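Local coordinates for viral interleukin-10 homolog (Human herpesvirus 5, PDB 1LQS), which acts as a viral mimic of the cytokine interleukin-10, engaging the human interleukin-10 receptor and exploiting its immunosuppressive signalling on behalf of the virus, at residues Thr41-Arg44 against Glu45-Tyr48. Sequence-based numbering, arbitrary orientation.
Sequences TLQR and EDDY
D46 lays its carboxylate against the root of Q43 where helix 25-42 of this helical cytokine of the IL-10 family runs out and the chain turns into the loop leading to helix 62-84. The last turn is closed by R44 N donating to T41 O, 3.1 Å; Q43 is the first residue to leave helical angles, and D46 takes a positive phi of 32° as the chain swings round. That brings the D46 side chain back toward the helix end, where its two oxygens rest on neighbouring atoms of Q43: OD2 sits 3.4 Å from Q43 CA, while OD1 lies 3.5 Å from Q43 CB. This is van der Waals contact, with no hydrogen bond between the two residues. Q43 CG lies beside the backbone N (chi1 -60°) and the extended chain carries the amide on beyond the carboxylate, the two planes 58° apart.

Both polar ends look to other chains. Q43 OE1 and D46 OD1 are hydrogen-bonded to a chain of another protein, consistent with receptor binding, OE1 to its backbone and OD1 to an aromatic side chain. On the amide's other atom, Q43 NE2 bonds S140 O of the second subunit, so this one amide links the second cytokine subunit to the other protein; L42 packs on L139 of that same subunit. Beyond the turn, the Y48 ring turns one face to the backbone, with D46 O 3.3 Å above its plane and offset toward the rim.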
loop_
_atom_site.group_PDB
_atom_site.type_symbol
_atom_site.label_atom_id
_atom_site.label_comp_id
_atom_site.label_asym_id
_atom_site.label_seq_id
_atom_site.Cartn_x
_atom_site.Cartn_y
_atom_site.Cartn_z
ATOM N N THR C 41 -6.505 7.426 -37.401
ATOM C CA THR C 41 -7.317 8.638 -37.377
ATOM C C THR C 41 -7.126 9.352 -36.032
ATOM O O THR C 41 -6.678 10.504 -35.987
ATOM C CB THR C 41 -8.813 8.332 -37.547
ATOM O OG1 THR C 41 -9.052 7.830 -38.866
ATOM C CG2 THR C 41 -9.654 9.593 -37.325
ATOM N N LEU C 42 -7.447 8.660 -34.939
ATOM C CA LEU C 42 -7.327 9.231 -33.601
ATOM C C LEU C 42 -5.936 9.712 -33.238
ATOM O O LEU C 42 -5.804 10.588 -32.385
ATOM C CB LEU C 42 -7.788 8.235 -32.524
ATOM C CG LEU C 42 -9.239 7.748 -32.592
ATOM C CD1 LEU C 42 -9.589 6.968 -31.341
ATOM C CD2 LEU C 42 -10.161 8.937 -32.743
ATOM N N GLN C 43 -4.897 9.160 -33.859
ATOM C CA GLN C 43 -3.546 9.595 -33.520
ATOM C C GLN C 43 -2.903 10.506 -34.562
ATOM O O GLN C 43 -1.674 10.577 -34.658
ATOM C CB GLN C 43 -2.632 8.389 -33.260
ATOM C CG GLN C 43 -3.076 7.469 -32.115
ATOM C CD GLN C 43 -2.046 6.396 -31.787
ATOM O OE1 GLN C 43 -1.408 5.845 -32.675
ATOM N NE2 GLN C 43 -1.891 6.092 -30.507
ATOM N N ARG C 44 -3.727 11.218 -35.331
ATOM C CA ARG C 44 -3.196 12.122 -36.350
ATOM C C ARG C 44 -2.655 13.422 -35.765
ATOM O O ARG C 44 -1.445 13.654 -35.799
ATOM C CB ARG C 44 -4.239 12.417 -37.440
ATOM C CG ARG C 44 -3.906 11.675 -38.737
ATOM C CD ARG C 44 -4.567 12.238 -39.990
ATOM N NE ARG C 44 -6.021 12.116 -39.972
ATOM C CZ ARG C 44 -6.769 12.025 -41.067
ATOM N NH1 ARG C 44 -6.188 12.036 -42.263
ATOM N NH2 ARG C 44 -8.093 11.935 -40.973
ATOM N N GLU C 45 -3.537 14.271 -35.238
ATOM C CA GLU C 45 -3.085 15.524 -34.641
ATOM C C GLU C 45 -1.935 15.175 -33.719
ATOM O O GLU C 45 -0.779 15.502 -33.984
ATOM C CB GLU C 45 -4.201 16.189 -33.825
ATOM C CG GLU C 45 -3.669 17.132 -32.736
ATOM C CD GLU C 45 -4.759 17.969 -32.067
ATOM O OE1 GLU C 45 -4.471 18.599 -31.014
ATOM O OE2 GLU C 45 -5.893 18.012 -32.601
ATOM N N ASP C 46 -2.276 14.487 -32.639
ATOM C CA ASP C 46 -1.300 14.056 -31.653
ATOM C C ASP C 46 -0.092 14.963 -31.440
ATOM O O ASP C 46 0.853 14.928 -32.238
ATOM C CB ASP C 46 -0.756 12.658 -32.001
ATOM C CG ASP C 46 -1.494 11.531 -31.293
ATOM O OD1 ASP C 46 -0.869 10.465 -31.059
ATOM O OD2 ASP C 46 -2.695 11.701 -30.980
ATOM N N ASP C 47 -0.112 15.807 -30.412
ATOM C CA ASP C 47 1.117 16.532 -30.141
ATOM C C ASP C 47 1.759 15.319 -29.482
ATOM O O ASP C 47 1.053 14.365 -29.128
ATOM C CB ASP C 47 0.932 17.699 -29.160
ATOM C CG ASP C 47 -0.030 17.391 -28.047
ATOM O OD1 ASP C 47 0.214 16.435 -27.276
ATOM O OD2 ASP C 47 -1.032 18.128 -27.945
ATOM N N TYR C 48 3.061 15.295 -29.306
ATOM C CA TYR C 48 3.614 14.075 -28.749
ATOM C C TYR C 48 3.773 14.068 -27.245
ATOM O O TYR C 48 4.744 13.532 -26.711
ATOM C CB TYR C 48 4.919 13.755 -29.479
ATOM C CG TYR C 48 4.692 13.733 -30.977
ATOM C CD1 TYR C 48 5.373 14.611 -31.827
ATOM C CD2 TYR C 48 3.731 12.881 -31.539
ATOM C CE1 TYR C 48 5.097 14.646 -33.200
ATOM C CE2 TYR C 48 3.450 12.904 -32.908
ATOM C CZ TYR C 48 4.135 13.788 -33.727
ATOM O OH TYR C 48 3.845 13.815 -35.067
#